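Local coordinates for protein putative transcriptional regulator (PDB 2RA5) that probably acts as a DNA-binding transcription factor of the GntR family, with a UTRA domain whose pocket holds a molecule of meso-tartaric acid, at residues R140-G144 / E145-Y149; L202-D205 / A206-L210; E167-L171 / Y172-R176. All blocks are in the same frame, centred on the assembly; numbering follows the deposited sequence.

Contact 1: residues R140-G144 / E145-Y149. With SRT (S,R meso-tartaric acid), chain B.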
loop_
_atom_site.group_PDB
_atom_site.type_symbol
_atom_site.label_atom_id
_atom_site.label_comp_id
_atom_site.label_asym_id
_atom_site.label_seq_id
_atom_site.Cartn_x
_atom_site.Cartn_y
_atom_site.Cartn_z
ATOM N N ARG A 140 13.133 10.139 7.991
ATOM C CA ARG A 140 12.835 9.285 9.139
ATOM C C ARG A 140 13.862 8.179 9.209
ATOM O O ARG A 140 14.103 7.477 8.225
ATOM C CB ARG A 140 11.452 8.662 9.013
ATOM C CG ARG A 140 10.345 9.637 9.249
ATOM C CD ARG A 140 9.878 9.645 10.696
ATOM N NE ARG A 140 8.424 9.804 10.710
ATOM C CZ ARG A 140 7.772 10.805 11.290
ATOM N NH1 ARG A 140 8.438 11.740 11.961
ATOM N NH2 ARG A 140 6.447 10.854 11.217
ATOM N N LEU A 141 14.485 8.019 10.365
ATOM C CA LEU A 141 15.430 6.914 10.504
ATOM C C LEU A 141 15.051 5.934 11.606
ATOM O O LEU A 141 14.454 6.309 12.622
ATOM C CB LEU A 141 16.866 7.414 10.702
ATOM C CG LEU A 141 17.325 8.560 9.794
ATOM C CD1 LEU A 141 16.871 9.887 10.389
ATOM C CD2 LEU A 141 18.840 8.550 9.591
ATOM N N THR A 142 15.397 4.672 11.375
ATOM C CA THR A 142 15.267 3.625 12.380
ATOM C C THR A 142 16.625 3.012 12.659
ATOM O O THR A 142 17.281 2.499 11.740
ATOM C CB THR A 142 14.332 2.504 11.914
ATOM O OG1 THR A 142 14.693 2.094 10.581
ATOM C CG2 THR A 142 12.881 2.984 11.962
ATOM N N HIS A 143 17.037 3.063 13.925
ATOM C CA HIS A 143 18.341 2.554 14.339
ATOM C C HIS A 143 19.441 3.293 13.590
ATOM O O HIS A 143 20.442 2.701 13.185
ATOM C CB HIS A 143 18.439 1.041 14.104
ATOM C CG HIS A 143 17.372 0.249 14.807
ATOM N ND1 HIS A 143 17.376 0.053 16.171
ATOM C CD2 HIS A 143 16.279 -0.388 14.331
ATOM C CE1 HIS A 143 16.317 -0.677 16.508
ATOM N NE2 HIS A 143 15.640 -0.955 15.410
ATOM N N GLY A 144 19.233 4.594 13.400
ATOM C CA GLY A 144 20.196 5.437 12.719
ATOM C C GLY A 144 20.288 5.227 11.216
ATOM O O GLY A 144 21.059 5.917 10.544
ATOM N N GLU A 145 19.525 4.273 10.690
ATOM C CA GLU A 145 19.466 4.055 9.246
ATOM C C GLU A 145 18.228 4.733 8.637
ATOM O O GLU A 145 17.158 4.768 9.253
ATOM C CB GLU A 145 19.473 2.560 8.932
ATOM C CG GLU A 145 19.888 2.227 7.504
ATOM C CD GLU A 145 19.914 0.731 7.241
ATOM O OE1 GLU A 145 19.824 -0.049 8.218
ATOM O OE2 GLU A 145 20.026 0.333 6.057
ATOM N N PRO A 146 18.371 5.290 7.426
ATOM C CA PRO A 146 17.279 6.025 6.781
ATOM C C PRO A 146 16.179 5.091 6.294
ATOM O O PRO A 146 16.445 4.102 5.612
ATOM C CB PRO A 146 17.962 6.696 5.581
ATOM C CG PRO A 146 19.418 6.626 5.859
ATOM C CD PRO A 146 19.609 5.361 6.637
HETATM N N MSE A 147 14.944 5.418 6.646
HETATM C CA MSE A 147 13.802 4.561 6.352
HETATM C C MSE A 147 12.887 5.142 5.271
HETATM O O MSE A 147 12.418 4.435 4.368
HETATM C CB MSE A 147 12.998 4.351 7.628
HETATM C CG MSE A 147 11.756 3.534 7.411
HETATM SE SE MSE A 147 10.751 3.469 9.054
HETATM C CE MSE A 147 9.537 4.977 8.733
ATOM N N ALA A 148 12.657 6.445 5.372
ATOM C CA ALA A 148 11.701 7.121 4.514
ATOM C C ALA A 148 12.064 8.585 4.321
ATOM O O ALA A 148 12.659 9.213 5.206
ATOM C CB ALA A 148 10.311 7.000 5.097
ATOM N N TYR A 149 11.703 9.107 3.151
ATOM C CA TYR A 149 11.818 10.535 2.838
ATOM C C TYR A 149 10.434 11.195 2.679
ATOM O O TYR A 149 9.681 10.865 1.765
ATOM C CB TYR A 149 12.658 10.752 1.578
ATOM C CG TYR A 149 13.205 12.141 1.534
ATOM C CD1 TYR A 149 14.091 12.574 2.504
ATOM C CD2 TYR A 149 12.809 13.040 0.553
ATOM C CE1 TYR A 149 14.589 13.852 2.494
ATOM C CE2 TYR A 149 13.303 14.329 0.533
ATOM C CZ TYR A 149 14.196 14.728 1.511
ATOM O OH TYR A 149 14.715 16.001 1.532
HETATM O O1 SRT B . 3.326 12.868 7.781
HETATM O O11 SRT B . 3.506 10.656 7.648
HETATM C C1 SRT B . 3.554 11.741 8.306
HETATM C C2 SRT B . 3.940 11.686 9.772
HETATM O O2 SRT B . 3.872 12.995 10.348
HETATM C C3 SRT B . 3.103 10.656 10.558
HETATM O O3 SRT B . 3.756 10.221 11.759
HETATM C C4 SRT B . 1.773 11.220 10.951
HETATM O O4 SRT B . 1.628 11.781 12.079
HETATM O O41 SRT B . 0.875 11.082 10.094
#
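Two amide hydrogens converge on Arg140 O: a strong bond comes from Met147 N at 2.7 Å, nearly in line with the carbonyl, and a weak one from Ala148 N at 3.4 Å. Two residues facing one make this a classic beta bulge, set in the hairpin that joins strands 132-142 and 145-154 of the UTRA domain. A straight bond from Arg140 N to Ala148 O completes the pairing on the far side of the bulge. Toward the turn, Thr142 N meets Glu145 O in the plane of that carbonyl, while the return bond from Glu145 N reaches Thr142 O from well above the carbonyl plane. This pair closes a type I' turn, in which both His143 and Gly144 have positive phi. On one face Leu141 meets Pro146, Leu141 CD2 lying 4.2 Å from Pro146 CG. Without the isobutyl group, as in an alanine here, Pro146 CG would probably lose its contact with CD2, leaving a gap on this face of the hairpin. On the other face, Thr142 CG2 touches the selenium of Met147, a selenomethionine, at 3.6 Å. The Met147 chain runs out with CG anti to the backbone N (chi1 177°) and turns only at its last torsion, bringing CE to 4.2 Å from Arg140 CB. The extended Glu145 chain carries its carboxylate to salt bridges with Arg233 and Arg236. Arg140, bent at its second and third torsions, leads away from the hairpin into the tartrate pocket, where NH2 lies 2.8 Å from the tartrate hydroxyl O3, at the edge of the guanidinium.

Contact 2: residues L202-D205 / A206-L210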
loop_
_atom_site.group_PDB
_atom_site.type_symbol
_atom_site.label_atom_id
_atom_site.label_comp_id
_atom_site.label_asym_id
_atom_site.label_seq_id
_atom_site.Cartn_x
_atom_site.Cartn_y
_atom_site.Cartn_z
ATOM N N LEU A 202 18.526 8.588 0.824
ATOM C CA LEU A 202 18.121 7.399 1.568
ATOM C C LEU A 202 19.236 6.356 1.717
ATOM O O LEU A 202 19.135 5.462 2.553
ATOM C CB LEU A 202 16.866 6.773 0.938
ATOM C CG LEU A 202 15.514 7.468 1.158
ATOM C CD1 LEU A 202 14.417 6.856 0.278
ATOM C CD2 LEU A 202 15.114 7.448 2.636
ATOM N N GLY A 203 20.291 6.475 0.914
ATOM C CA GLY A 203 21.422 5.561 0.988
ATOM C C GLY A 203 21.283 4.402 0.021
ATOM O O GLY A 203 21.622 3.257 0.337
ATOM N N GLU A 204 20.787 4.705 -1.171
ATOM C CA GLU A 204 20.456 3.679 -2.149
ATOM C C GLU A 204 20.937 4.071 -3.547
ATOM O O GLU A 204 21.081 5.257 -3.861
ATOM C CB GLU A 204 18.942 3.471 -2.170
ATOM C CG GLU A 204 18.496 2.068 -2.545
ATOM C CD GLU A 204 17.891 1.307 -1.376
ATOM O OE1 GLU A 204 16.878 0.609 -1.602
ATOM O OE2 GLU A 204 18.410 1.418 -0.241
ATOM N N ASP A 205 21.174 3.074 -4.392
ATOM C CA ASP A 205 21.620 3.332 -5.761
ATOM C C ASP A 205 20.489 3.855 -6.627
ATOM O O ASP A 205 19.360 3.380 -6.539
ATOM C CB ASP A 205 22.178 2.064 -6.403
ATOM C CG ASP A 205 23.213 1.383 -5.539
ATOM O OD1 ASP A 205 23.824 2.059 -4.683
ATOM O OD2 ASP A 205 23.414 0.167 -5.713
ATOM N N ALA A 206 20.798 4.830 -7.473
ATOM C CA ALA A 206 19.821 5.336 -8.427
ATOM C C ALA A 206 19.254 4.180 -9.254
ATOM O O ALA A 206 20.009 3.396 -9.837
ATOM C CB ALA A 206 20.453 6.388 -9.324
ATOM N N GLY A 207 17.928 4.069 -9.281
ATOM C CA GLY A 207 17.253 3.006 -10.012
ATOM C C GLY A 207 16.690 1.921 -9.108
ATOM O O GLY A 207 15.835 1.131 -9.523
ATOM N N ALA A 208 17.179 1.877 -7.871
ATOM C CA ALA A 208 16.733 0.877 -6.910
ATOM C C ALA A 208 15.287 1.149 -6.530
ATOM O O ALA A 208 14.920 2.290 -6.244
ATOM C CB ALA A 208 17.629 0.876 -5.674
ATOM N N PRO A 209 14.459 0.097 -6.534
ATOM C CA PRO A 209 13.024 0.186 -6.267
ATOM C C PRO A 209 12.729 0.921 -4.958
ATOM O O PRO A 209 13.342 0.628 -3.928
ATOM C CB PRO A 209 12.615 -1.285 -6.143
ATOM C CG PRO A 209 13.891 -1.981 -5.771
ATOM C CD PRO A 209 14.879 -1.305 -6.652
ATOM N N LEU A 210 11.802 1.874 -5.002
ATOM C CA LEU A 210 11.347 2.534 -3.785
ATOM C C LEU A 210 9.848 2.363 -3.623
ATOM O O LEU A 210 9.108 2.259 -4.610
ATOM C CB LEU A 210 11.685 4.024 -3.801
ATOM C CG LEU A 210 13.125 4.518 -3.644
ATOM C CD1 LEU A 210 13.096 6.014 -3.371
ATOM C CD2 LEU A 210 13.885 3.803 -2.541
#
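Glu204 lays its CG against the methyl group of Ala208, with 3.5 Å between Glu204 CG and Ala208 CB. The glutamate chain starts anti to its own amide nitrogen (chi1 -150°) and bends at the next torsion, which also brings OE1 to 4.1 Å from Ala208 CB. Its other carboxylate oxygen, OE2, forms a salt bridge with Arg233, so the aliphatic part of the side chain packs within the loop while the charge is met from outside it. The Ala208 methyl is wedged between this chain and the backbone, since Ala208 CB also lies 3.2 Å from Asp205 O. That carbonyl accepts the bond from Ala208 N at 3.0 Å, the donor tilted 29° from the carbonyl plane, and so closes a type II beta turn from Asp205 to Ala208. Gly207 fills its third position with a positive phi that would press a CB against the preceding carbonyl. A Schellman motif at Gly203 has already ended helix 196-202, and the cap and the turn together pass the chain from the helix to strand 209-218. Within the loop they form, the buried side chains of Leu202 and Leu210 meet at a slant, Leu202 CD1 lying 4.0 Å from Leu210 CD1. Thr231 of the adjoining strand 224-232 touches both leucines. Pro209, pointing away from the loop, packs on Pro209 of the second subunit.

Contact 3: residues E167-L171 / Y172-R176. With SRT (S,R meso-tartaric acid), chain B.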
loop_
_atom_site.group_PDB
_atom_site.type_symbol
_atom_site.label_atom_id
_atom_site.label_comp_id
_atom_site.label_asym_id
_atom_site.label_seq_id
_atom_site.Cartn_x
_atom_site.Cartn_y
_atom_site.Cartn_z
ATOM N N GLU A 167 10.854 17.425 14.985
ATOM C CA GLU A 167 11.760 16.335 15.305
ATOM C C GLU A 167 11.272 15.615 16.559
ATOM O O GLU A 167 11.646 14.472 16.822
ATOM C CB GLU A 167 13.195 16.849 15.447
ATOM C CG GLU A 167 13.781 17.361 14.125
ATOM C CD GLU A 167 15.147 18.006 14.287
ATOM O OE1 GLU A 167 16.058 17.728 13.468
ATOM O OE2 GLU A 167 15.307 18.799 15.238
ATOM N N ALA A 168 10.402 16.291 17.305
ATOM C CA ALA A 168 9.789 15.732 18.506
ATOM C C ALA A 168 8.580 14.853 18.193
ATOM O O ALA A 168 8.552 13.684 18.567
ATOM C CB ALA A 168 9.394 16.845 19.471
ATOM N N THR A 169 7.591 15.413 17.500
ATOM C CA THR A 169 6.327 14.713 17.271
ATOM C C THR A 169 5.899 14.638 15.799
ATOM O O THR A 169 6.403 15.370 14.944
ATOM C CB THR A 169 5.179 15.338 18.110
ATOM O OG1 THR A 169 4.774 16.592 17.544
ATOM C CG2 THR A 169 5.636 15.571 19.542
ATOM N N GLY A 170 4.959 13.740 15.517
ATOM C CA GLY A 170 4.397 13.602 14.183
ATOM C C GLY A 170 3.631 14.818 13.685
ATOM O O GLY A 170 3.134 15.646 14.453
ATOM N N LEU A 171 3.522 14.918 12.370
ATOM C CA LEU A 171 2.892 16.076 11.744
ATOM C C LEU A 171 1.401 16.154 12.055
ATOM O O LEU A 171 0.863 17.246 12.232
ATOM C CB LEU A 171 3.139 16.054 10.229
ATOM C CG LEU A 171 2.462 17.128 9.379
ATOM C CD1 LEU A 171 2.892 18.515 9.838
ATOM C CD2 LEU A 171 2.753 16.926 7.892
ATOM N N TYR A 172 0.737 15.000 12.133
ATOM C CA TYR A 172 -0.690 14.964 12.466
ATOM C C TYR A 172 -0.971 15.466 13.877
ATOM O O TYR A 172 -1.936 16.201 14.097
ATOM C CB TYR A 172 -1.252 13.554 12.309
ATOM C CG TYR A 172 -1.693 13.227 10.913
ATOM C CD1 TYR A 172 -1.193 13.935 9.813
ATOM C CD2 TYR A 172 -2.596 12.199 10.683
ATOM C CE1 TYR A 172 -1.603 13.636 8.527
ATOM C CE2 TYR A 172 -3.009 11.891 9.410
ATOM C CZ TYR A 172 -2.511 12.604 8.336
ATOM O OH TYR A 172 -2.942 12.262 7.075
ATOM N N ARG A 173 -0.137 15.049 14.832
ATOM C CA ARG A 173 -0.287 15.453 16.228
ATOM C C ARG A 173 -0.159 16.960 16.338
ATOM O O ARG A 173 -0.962 17.613 17.004
ATOM C CB ARG A 173 0.749 14.756 17.125
ATOM C CG ARG A 173 0.769 15.244 18.585
ATOM C CD ARG A 173 1.809 14.485 19.421
ATOM N NE ARG A 173 2.274 15.231 20.597
ATOM C CZ ARG A 173 2.193 14.804 21.858
ATOM N NH1 ARG A 173 2.655 15.563 22.844
ATOM N NH2 ARG A 173 1.664 13.620 22.144
ATOM N N LEU A 174 0.846 17.512 15.663
ATOM C CA LEU A 174 1.049 18.961 15.661
ATOM C C LEU A 174 -0.171 19.691 15.120
ATOM O O LEU A 174 -0.613 20.686 15.693
ATOM C CB LEU A 174 2.278 19.342 14.836
ATOM C CG LEU A 174 3.574 19.481 15.631
ATOM C CD1 LEU A 174 4.754 19.757 14.711
ATOM C CD2 LEU A 174 3.414 20.591 16.647
HETATM N N MSE A 175 -0.719 19.191 14.017
HETATM C CA MSE A 175 -1.855 19.856 13.377
HETATM C C MSE A 175 -3.089 19.832 14.263
HETATM O O MSE A 175 -3.809 20.823 14.381
HETATM C CB MSE A 175 -2.167 19.232 12.017
HETATM C CG MSE A 175 -1.023 19.345 11.010
HETATM SE SE MSE A 175 -1.495 18.742 9.216
HETATM C CE MSE A 175 -2.367 17.061 9.668
ATOM N N ARG A 176 -3.340 18.687 14.882
ATOM C CA ARG A 176 -4.453 18.574 15.809
ATOM C C ARG A 176 -4.211 19.529 16.966
ATOM O O ARG A 176 -5.129 20.202 17.433
ATOM C CB ARG A 176 -4.611 17.131 16.298
ATOM C CG ARG A 176 -5.531 16.297 15.401
ATOM C CD ARG A 176 -5.789 14.895 15.957
ATOM N NE ARG A 176 -4.623 14.016 15.849
ATOM C CZ ARG A 176 -4.553 12.953 15.049
ATOM N NH1 ARG A 176 -5.589 12.628 14.282
ATOM N NH2 ARG A 176 -3.448 12.212 15.022
HETATM O O1 SRT B . 3.326 12.868 7.781
HETATM O O11 SRT B . 3.506 10.656 7.648
HETATM C C1 SRT B . 3.554 11.741 8.306
HETATM C C2 SRT B . 3.940 11.686 9.772
HETATM O O2 SRT B . 3.872 12.995 10.348
HETATM C C3 SRT B . 3.103 10.656 10.558
HETATM O O3 SRT B . 3.756 10.221 11.759
HETATM C C4 SRT B . 1.773 11.220 10.951
HETATM O O4 SRT B . 1.628 11.781 12.079
HETATM O O41 SRT B . 0.875 11.082 10.094
#
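Leu171 and Met175, the latter a selenomethionine, form the close-packed side of this first helical turn. Met175 CG comes within 3.1 Å of Leu171 O, the carbonyl that also accepts the Met175 amide, and the two side chains cross obliquely where Leu171 CD1 reaches Met175 CG at 4.2 Å. Both residues are buried: Glu226 of strand 224-232 touches each of them, while Asn152 and Leu154 of strand 145-154 lie against Leu171 and Met175 respectively. The opposite character appears at Thr169 and the solvent-exposed Arg173. There the arginine chain is extended from CG to NE, starting anti to its backbone N (chi1 173°), and crosses the threonine at about a right angle; the place of its guanidinium is doubtful, since Arg173 has a second conformer. Thr169 OG1 lies 3.7 Å from Leu174 CG. Gly170 is the N-cap of helix 171-177, its carbonyl accepting Leu174 N, and a side chain at this position would collide with the tartrate. Beyond the cap, the N-terminal end of the helix faces the ligand: Leu171 N donates to tartrate hydroxyl O2 at 2.8 Å, and Tyr172 N gives a weak bond to carboxylate oxygen O4. The other oxygen of that carboxylate, O41, lies 3.4 Å above the plane of the Tyr172 ring, offset toward the rim; the tyrosine OH is tied to Thr217. First-turn amides have no carbonyl of a preceding turn to bond to, and the positive end of the helix dipole would be expected to favour the acid's anionic end, though only the weak bond reaches the carboxylate.

In the fold
The tartrate joins contacts 1 and 3, whose nearest atoms are about 5 Å apart without touching and whose centres are 18 Å apart. Contact 1 supplies a guanidinium and contact 3 the backbone amides of a helix start; Arg138 and Arg215 complete the polar grip, so the pocket draws on sheet and helix alike. Contact 2 stands farther off, with the Leu202 side chain about 13 Å from the ligand. It still meets contact 1 directly, Pro146 CB lying 3.5 Å from Leu202 O, and Arg233 serves the glutamates of both. Contacts 2 and 3, on opposite sides of the chain's centre, have centres 28 Å apart.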